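Local structure of probable 2-dehydro-3-deoxygalactonokinase DgoK1 (Sinorhizobium meliloti, 3T69) at residues 85-93 and 158-166; 148-156 and 166-174. The protein probably phosphorylates 2-dehydro-3-deoxy-D-galactonate with ATP to give the 6-phosphate, a step in the breakdown of galactose by the DeLey-Doudoroff pathway. All blocks are in the same frame, centred on the assembly; numbering follows the deposited sequence.

Interaction 1 of 2, residues 85-93 and 158-166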
loop_
_atom_site.group_PDB
_atom_site.type_symbol
_atom_site.label_atom_id
_atom_site.label_comp_id
_atom_site.label_asym_id
_atom_site.label_seq_id
_atom_site.Cartn_x
_atom_site.Cartn_y
_atom_site.Cartn_z
ATOM N N ILE B 85 25.434 10.625 6.769
ATOM C CA ILE B 85 26.740 10.303 6.283
ATOM C C ILE B 85 26.418 9.362 5.163
ATOM O O ILE B 85 25.542 8.465 5.265
ATOM C CB ILE B 85 27.640 9.593 7.365
ATOM C CG1 ILE B 85 27.934 10.507 8.551
ATOM C CG2 ILE B 85 28.947 9.071 6.746
ATOM C CD1 ILE B 85 28.408 9.722 9.846
ATOM N N GLU B 86 27.142 9.542 4.082
ATOM C CA GLU B 86 26.833 8.784 2.921
ATOM C C GLU B 86 27.570 7.424 2.926
ATOM O O GLU B 86 28.616 7.266 3.578
ATOM C CB GLU B 86 26.989 9.672 1.700
ATOM C CG GLU B 86 28.304 9.750 1.025
ATOM C CD GLU B 86 28.098 10.325 -0.415
ATOM O OE1 GLU B 86 27.547 9.548 -1.271
ATOM O OE2 GLU B 86 28.414 11.550 -0.647
ATOM N N THR B 87 26.964 6.436 2.279
ATOM C CA THR B 87 27.436 5.084 2.303
ATOM C C THR B 87 28.289 4.885 1.070
ATOM O O THR B 87 28.055 5.484 0.065
ATOM C CB THR B 87 26.266 4.084 2.210
ATOM O OG1 THR B 87 25.522 4.327 0.999
ATOM C CG2 THR B 87 25.376 4.189 3.403
ATOM N N PRO B 88 29.282 4.014 1.132
ATOM C CA PRO B 88 29.669 3.227 2.295
ATOM C C PRO B 88 30.224 4.167 3.356
ATOM O O PRO B 88 30.831 5.187 3.028
ATOM C CB PRO B 88 30.771 2.310 1.756
ATOM C CG PRO B 88 30.628 2.393 0.214
ATOM C CD PRO B 88 30.214 3.814 0.002
ATOM N N ALA B 89 29.969 3.822 4.606
ATOM C CA ALA B 89 30.292 4.675 5.691
ATOM C C ALA B 89 30.807 3.789 6.781
ATOM O O ALA B 89 30.199 2.742 7.110
ATOM C CB ALA B 89 29.042 5.411 6.172
ATOM N N ALA B 90 31.932 4.206 7.358
ATOM C CA ALA B 90 32.454 3.528 8.534
ATOM C C ALA B 90 31.598 3.927 9.736
ATOM O O ALA B 90 31.461 5.112 10.045
ATOM C CB ALA B 90 33.927 3.917 8.745
ATOM N N LEU B 91 31.025 2.950 10.414
ATOM C CA LEU B 91 30.250 3.202 11.648
ATOM C C LEU B 91 30.933 4.093 12.668
ATOM O O LEU B 91 30.272 4.778 13.428
ATOM C CB LEU B 91 29.934 1.885 12.327
ATOM C CG LEU B 91 28.721 1.026 11.911
ATOM C CD1 LEU B 91 27.891 1.641 10.817
ATOM C CD2 LEU B 91 29.112 -0.419 11.585
ATOM N N ALA B 92 32.255 4.066 12.709
ATOM C CA ALA B 92 33.016 4.869 13.661
ATOM C C ALA B 92 33.021 6.370 13.334
ATOM O O ALA B 92 33.451 7.181 14.166
ATOM C CB ALA B 92 34.472 4.321 13.783
ATOM N N GLU B 93 32.542 6.742 12.140
ATOM C CA GLU B 93 32.449 8.163 11.740
ATOM C C GLU B 93 31.255 8.839 12.420
ATOM O O GLU B 93 31.228 10.061 12.561
ATOM C CB GLU B 93 32.214 8.324 10.246
ATOM C CG GLU B 93 33.232 7.842 9.195
ATOM C CD GLU B 93 32.706 8.216 7.740
ATOM O OE1 GLU B 93 32.600 7.343 6.802
ATOM O OE2 GLU B 93 32.348 9.423 7.569
ATOM N N LEU B 158 26.515 -5.189 5.737
ATOM C CA LEU B 158 27.534 -4.779 6.726
ATOM C C LEU B 158 28.872 -5.527 6.550
ATOM O O LEU B 158 28.879 -6.737 6.368
ATOM C CB LEU B 158 26.980 -5.014 8.125
ATOM C CG LEU B 158 27.808 -4.571 9.319
ATOM C CD1 LEU B 158 28.354 -3.120 9.142
ATOM C CD2 LEU B 158 26.976 -4.698 10.581
ATOM N N ALA B 159 29.985 -4.827 6.526
ATOM C CA ALA B 159 31.267 -5.500 6.484
ATOM C C ALA B 159 32.334 -4.758 7.237
ATOM O O ALA B 159 32.725 -3.706 6.812
ATOM C CB ALA B 159 31.698 -5.676 5.076
ATOM N N ASP B 160 32.911 -5.349 8.264
ATOM C CA ASP B 160 33.981 -4.677 8.984
ATOM C C ASP B 160 33.673 -3.318 9.574
ATOM O O ASP B 160 34.431 -2.393 9.383
ATOM C CB ASP B 160 35.193 -4.489 8.078
ATOM C CG ASP B 160 35.590 -5.743 7.356
ATOM O OD1 ASP B 160 35.305 -6.844 7.842
ATOM O OD2 ASP B 160 36.200 -5.631 6.292
ATOM N N ASP B 161 32.556 -3.162 10.253
ATOM C CA ASP B 161 32.243 -1.857 10.790
ATOM C C ASP B 161 32.064 -0.874 9.648
ATOM O O ASP B 161 32.370 0.284 9.741
ATOM C CB ASP B 161 33.356 -1.366 11.708
ATOM C CG ASP B 161 33.543 -2.235 12.955
ATOM O OD1 ASP B 161 33.228 -3.438 12.928
ATOM O OD2 ASP B 161 34.040 -1.718 13.971
ATOM N N ARG B 162 31.545 -1.378 8.560
ATOM C CA ARG B 162 31.191 -0.590 7.375
ATOM C C ARG B 162 29.811 -0.948 6.764
ATOM O O ARG B 162 29.556 -2.112 6.393
ATOM C CB ARG B 162 32.268 -0.704 6.299
ATOM C CG ARG B 162 33.595 -0.169 6.720
ATOM C CD ARG B 162 34.497 -0.011 5.544
ATOM N NE ARG B 162 34.417 1.318 4.914
ATOM C CZ ARG B 162 34.048 1.534 3.645
ATOM N NH1 ARG B 162 33.688 0.510 2.845
ATOM N NH2 ARG B 162 34.040 2.781 3.165
ATOM N N VAL B 163 28.923 0.040 6.660
ATOM C CA VAL B 163 27.718 -0.122 5.836
ATOM C C VAL B 163 28.050 0.080 4.359
ATOM O O VAL B 163 28.459 1.165 3.967
ATOM C CB VAL B 163 26.628 0.852 6.228
ATOM C CG1 VAL B 163 25.415 0.570 5.435
ATOM C CG2 VAL B 163 26.327 0.709 7.691
ATOM N N GLU B 164 27.875 -0.970 3.553
ATOM C CA GLU B 164 28.229 -0.928 2.135
ATOM C C GLU B 164 27.092 -0.338 1.312
ATOM O O GLU B 164 27.322 0.345 0.306
ATOM C CB GLU B 164 28.598 -2.327 1.605
ATOM C CG GLU B 164 30.015 -2.815 1.947
ATOM C CD GLU B 164 31.092 -1.940 1.303
ATOM O OE1 GLU B 164 30.989 -1.706 0.062
ATOM O OE2 GLU B 164 32.030 -1.479 2.022
ATOM N N GLY B 165 25.869 -0.617 1.762
ATOM C CA GLY B 165 24.642 -0.210 1.090
ATOM C C GLY B 165 23.476 -0.715 1.911
ATOM O O GLY B 165 23.657 -1.499 2.882
ATOM N N PHE B 166 22.277 -0.270 1.543
ATOM C CA PHE B 166 21.077 -0.770 2.160
ATOM C C PHE B 166 19.787 -0.505 1.377
ATOM O O PHE B 166 19.803 0.244 0.396
ATOM C CB PHE B 166 20.975 -0.198 3.547
ATOM C CG PHE B 166 20.828 1.276 3.582
ATOM C CD1 PHE B 166 21.948 2.107 3.454
ATOM C CD2 PHE B 166 19.576 1.847 3.804
ATOM C CE1 PHE B 166 21.815 3.506 3.537
ATOM C CE2 PHE B 166 19.417 3.235 3.879
ATOM C CZ PHE B 166 20.542 4.079 3.748
HETATM O O HOH W 1 25.621 2.422 -1.176
#

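Interaction 2 of 2, residues 148-156 and 166-174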
loop_
_atom_site.group_PDB
_atom_site.type_symbol
_atom_site.label_atom_id
_atom_site.label_comp_id
_atom_site.label_asym_id
_atom_site.label_seq_id
_atom_site.Cartn_x
_atom_site.Cartn_y
_atom_site.Cartn_z
ATOM N N MET B 148 16.385 -5.223 9.500
ATOM C CA MET B 148 15.933 -4.441 10.655
ATOM C C MET B 148 14.478 -3.997 10.514
ATOM O O MET B 148 14.234 -2.877 10.169
ATOM C CB MET B 148 16.890 -3.231 10.891
ATOM C CG MET B 148 18.407 -3.580 10.725
ATOM S SD MET B 148 19.636 -2.269 10.785
ATOM C CE MET B 148 19.104 -1.621 12.349
ATOM N N PRO B 149 13.503 -4.879 10.823
ATOM C CA PRO B 149 12.061 -4.643 10.646
ATOM C C PRO B 149 11.613 -3.424 11.403
ATOM O O PRO B 149 12.398 -2.928 12.158
ATOM C CB PRO B 149 11.445 -5.868 11.303
ATOM C CG PRO B 149 12.486 -6.341 12.293
ATOM C CD PRO B 149 13.739 -6.161 11.516
ATOM N N GLY B 150 10.345 -3.001 11.219
ATOM C CA GLY B 150 9.693 -1.813 11.849
ATOM C C GLY B 150 8.731 -1.108 10.860
ATOM O O GLY B 150 8.472 -1.617 9.795
ATOM N N THR B 151 8.190 0.061 11.198
ATOM C CA THR B 151 7.482 0.876 10.203
ATOM C C THR B 151 8.159 0.856 8.828
ATOM O O THR B 151 7.495 0.661 7.815
ATOM C CB THR B 151 7.441 2.331 10.619
ATOM O OG1 THR B 151 6.901 2.418 11.933
ATOM C CG2 THR B 151 6.559 3.093 9.702
ATOM N N HIS B 152 9.472 1.106 8.803
ATOM C CA HIS B 152 10.276 1.017 7.597
ATOM C C HIS B 152 11.344 -0.068 7.829
ATOM O O HIS B 152 12.104 -0.013 8.778
ATOM C CB HIS B 152 10.976 2.351 7.258
ATOM C CG HIS B 152 10.048 3.500 6.956
ATOM N ND1 HIS B 152 10.458 4.819 7.045
ATOM C CD2 HIS B 152 8.755 3.539 6.556
ATOM C CE1 HIS B 152 9.453 5.617 6.721
ATOM N NE2 HIS B 152 8.401 4.868 6.443
ATOM N N SER B 153 11.413 -1.074 6.985
ATOM C CA SER B 153 12.248 -2.188 7.362
ATOM C C SER B 153 13.583 -2.076 6.641
ATOM O O SER B 153 13.634 -1.966 5.437
ATOM C CB SER B 153 11.524 -3.505 7.082
ATOM O OG SER B 153 12.448 -4.571 7.138
ATOM N N LYS B 154 14.678 -2.071 7.363
ATOM C CA LYS B 154 15.934 -1.887 6.669
ATOM C C LYS B 154 16.682 -3.203 6.372
ATOM O O LYS B 154 16.728 -4.097 7.228
ATOM C CB LYS B 154 16.775 -0.877 7.448
ATOM C CG LYS B 154 16.684 0.536 6.880
ATOM C CD LYS B 154 15.577 1.416 7.386
ATOM C CE LYS B 154 15.286 2.339 6.252
ATOM N NZ LYS B 154 14.591 3.605 6.534
ATOM N N TRP B 155 17.236 -3.344 5.176
ATOM C CA TRP B 155 18.109 -4.495 4.865
ATOM C C TRP B 155 19.516 -3.998 4.526
ATOM O O TRP B 155 19.700 -3.293 3.545
ATOM C CB TRP B 155 17.539 -5.355 3.731
ATOM C CG TRP B 155 16.373 -6.271 4.217
ATOM C CD1 TRP B 155 15.148 -5.871 4.688
ATOM C CD2 TRP B 155 16.362 -7.698 4.261
ATOM N NE1 TRP B 155 14.384 -6.950 5.028
ATOM C CE2 TRP B 155 15.103 -8.088 4.773
ATOM C CE3 TRP B 155 17.301 -8.681 3.946
ATOM C CZ2 TRP B 155 14.759 -9.434 4.974
ATOM C CZ3 TRP B 155 16.973 -10.010 4.137
ATOM C CH2 TRP B 155 15.698 -10.382 4.637
ATOM N N VAL B 156 20.500 -4.355 5.355
ATOM C CA VAL B 156 21.826 -3.701 5.324
ATOM C C VAL B 156 23.017 -4.654 5.021
ATOM O O VAL B 156 23.161 -5.692 5.664
ATOM C CB VAL B 156 22.050 -2.974 6.659
ATOM C CG1 VAL B 156 23.288 -2.089 6.619
ATOM C CG2 VAL B 156 20.829 -2.182 7.027
ATOM N N PHE B 166 22.277 -0.270 1.543
ATOM C CA PHE B 166 21.077 -0.770 2.160
ATOM C C PHE B 166 19.787 -0.505 1.377
ATOM O O PHE B 166 19.803 0.244 0.396
ATOM C CB PHE B 166 20.975 -0.198 3.547
ATOM C CG PHE B 166 20.828 1.276 3.582
ATOM C CD1 PHE B 166 21.948 2.107 3.454
ATOM C CD2 PHE B 166 19.576 1.847 3.804
ATOM C CE1 PHE B 166 21.815 3.506 3.537
ATOM C CE2 PHE B 166 19.417 3.235 3.879
ATOM C CZ PHE B 166 20.542 4.079 3.748
ATOM N N SER B 167 18.683 -1.101 1.832
ATOM C CA SER B 167 17.394 -1.018 1.176
ATOM C C SER B 167 16.223 -0.896 2.163
ATOM O O SER B 167 16.007 -1.794 2.983
ATOM C CB SER B 167 17.173 -2.300 0.375
ATOM O OG SER B 167 17.972 -2.319 -0.803
ATOM N N THR B 168 15.450 0.186 2.092
ATOM C CA THR B 168 14.217 0.264 2.859
ATOM C C THR B 168 13.108 -0.477 2.138
ATOM O O THR B 168 13.108 -0.567 0.881
ATOM C CB THR B 168 13.804 1.676 2.994
ATOM O OG1 THR B 168 14.919 2.400 3.506
ATOM C CG2 THR B 168 12.606 1.848 3.960
ATOM N N PHE B 169 12.177 -1.020 2.920
ATOM C CA PHE B 169 10.935 -1.568 2.438
ATOM C C PHE B 169 9.935 -1.030 3.407
ATOM O O PHE B 169 10.145 -1.116 4.614
ATOM C CB PHE B 169 10.973 -3.081 2.502
ATOM C CG PHE B 169 11.820 -3.725 1.422
ATOM C CD1 PHE B 169 11.269 -4.083 0.215
ATOM C CD2 PHE B 169 13.172 -3.984 1.633
ATOM C CE1 PHE B 169 12.038 -4.679 -0.777
ATOM C CE2 PHE B 169 13.938 -4.574 0.660
ATOM C CZ PHE B 169 13.349 -4.929 -0.566
ATOM N N MET B 170 8.854 -0.439 2.921
ATOM C CA MET B 170 7.980 0.321 3.825
ATOM C C MET B 170 6.825 -0.530 4.346
ATOM O O MET B 170 5.685 -0.054 4.491
ATOM C CB MET B 170 7.537 1.680 3.234
ATOM C CG MET B 170 6.944 1.715 1.798
ATOM S SD MET B 170 6.605 3.423 1.243
ATOM C CE MET B 170 5.193 3.825 2.243
ATOM N N THR B 171 7.151 -1.785 4.684
ATOM C CA THR B 171 6.136 -2.794 4.993
ATOM C C THR B 171 5.302 -2.430 6.209
ATOM O O THR B 171 4.095 -2.528 6.176
ATOM C CB THR B 171 6.739 -4.253 5.066
ATOM O OG1 THR B 171 7.637 -4.320 6.129
ATOM C CG2 THR B 171 7.571 -4.599 3.805
ATOM N N GLY B 172 5.910 -1.961 7.279
ATOM C CA GLY B 172 5.095 -1.592 8.432
ATOM C C GLY B 172 4.089 -0.474 8.217
ATOM O O GLY B 172 2.967 -0.562 8.666
ATOM N N GLU B 173 4.511 0.607 7.565
ATOM C CA GLU B 173 3.640 1.753 7.259
ATOM C C GLU B 173 2.540 1.364 6.256
ATOM O O GLU B 173 1.388 1.850 6.353
ATOM C CB GLU B 173 4.467 2.951 6.735
ATOM C CG GLU B 173 3.699 4.268 6.651
ATOM C CD GLU B 173 4.562 5.487 6.269
ATOM O OE1 GLU B 173 5.679 5.288 5.704
ATOM O OE2 GLU B 173 4.112 6.639 6.526
ATOM N N LEU B 174 2.880 0.487 5.311
ATOM C CA LEU B 174 1.883 -0.079 4.422
ATOM C C LEU B 174 0.903 -0.932 5.199
ATOM O O LEU B 174 -0.305 -0.812 5.003
ATOM C CB LEU B 174 2.503 -0.871 3.269
ATOM C CG LEU B 174 3.262 -0.054 2.208
ATOM C CD1 LEU B 174 3.936 -0.902 1.149
ATOM C CD2 LEU B 174 2.361 1.017 1.550
#

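Interaction 1 of 2, residues 85-93 and 158-166
The ring of F166 meets T87 at its edge: methyl CG2 of T87 lies in the ring plane, 3.6 Å from CE1 of F166, and the two side chains cross at about a right angle. The other flat group, the guanidinium of R162, is approached obliquely by P88, whose CB is 3.6 Å from NH2 of R162. A bend at chi3 (91°) lets NH1 of R162 form a 2.7 Å salt bridge with OE2 of E164, two residues along the same strand. An alanine in place of R162 has no guanidinium, which would probably leave the carboxylate of E164 without its charged mate and P88 CB without its cover.

Beneath these side chains A89 and V163 make an antiparallel hydrogen-bonded pair, A89 N to V163 O at 3.1 Å and V163 N to A89 O at 3.0 Å. L91 N also donates to D161 O, but from well above the carbonyl plane. On the side of A89 and V163, L91 splits its methyls: CD1 touches CG2 of V163 at 3.6 Å, and CD2 touches CD1 of L158 at 3.7 Å. A136 and L132 of helix 128-139 pack on these leucines. A water bridges T87 OG1 and E164 O. The short edge strand 89-90, reached through the cis peptide before P88, is thus held by backbone bonds, with leucines and valine on one side and an ion pair on the other.

Interaction 2 of 2, residues 148-156 and 166-174
Strands 153-156 and 166-169 run antiparallel, their axes 4.7 Å apart at 161°, with S153-F169 and W155-S167 as the hydrogen-bonded pairs; S153 N to F169 O, at 2.7 Å, is almost straight. On the face carrying these four residues, F169 turns its ring edge to the five-membered ring of W155 in an offset edge-to-face pair, centroids 5.7 Å apart and planes at 77°. The polar atoms beside it, S153 OG, W155 NE1 and T171 OG1, all bond to the carboxylate of E248. Across the sheet, NZ of K154 bonds to V124 O and OG1 of T168 to D123, while CG2 of V156 rests on CB of F166 at 4.0 Å.

Past the strands, the loop meets the start of helix 171-181. T151 O accepts E173 N at 3.0 Å on a lone pair, and G172 has no side chain to collide with G150 and T151. E173 reaches alongside H152 on an extended chain, its CG turned away from the backbone N (chi1 -169°), and accepts NE2 of H152 on OE1 at 2.9 Å. The oxygen sits in the imidazole plane, but the nitrogen comes from above the carboxylate plane. OE2 of E173 takes I183 N of the second subunit, and F220 of that subunit meets the H152 ring. One carboxylate therefore fixes the turn of the H152 ring with one oxygen and grips the second subunit with the other.

In the fold
Both interactions work on the hairpin of strands 153-159 and 162-169, with centres about 18 Å apart and F166 shared. They touch where CG1 of V163 packs on CG1 of V156 at 3.6 Å. Interaction 1 adds strand 89-90, which follows a strand of the first sheet, to the outer side of strand 162-169; interaction 2 joins that strand to its hairpin partner and runs on into helix 171-181 and the second subunit. Interaction 1 thus links the two sheets of an ASKHA-type kinase fold; interaction 2 lies within the second. Set between strands 143-148 and 153-159, turn 149-152 probably corresponds to the phosphate-facing turn of other ASKHA kinases, which would put interaction 2 nearer the nucleotide cleft.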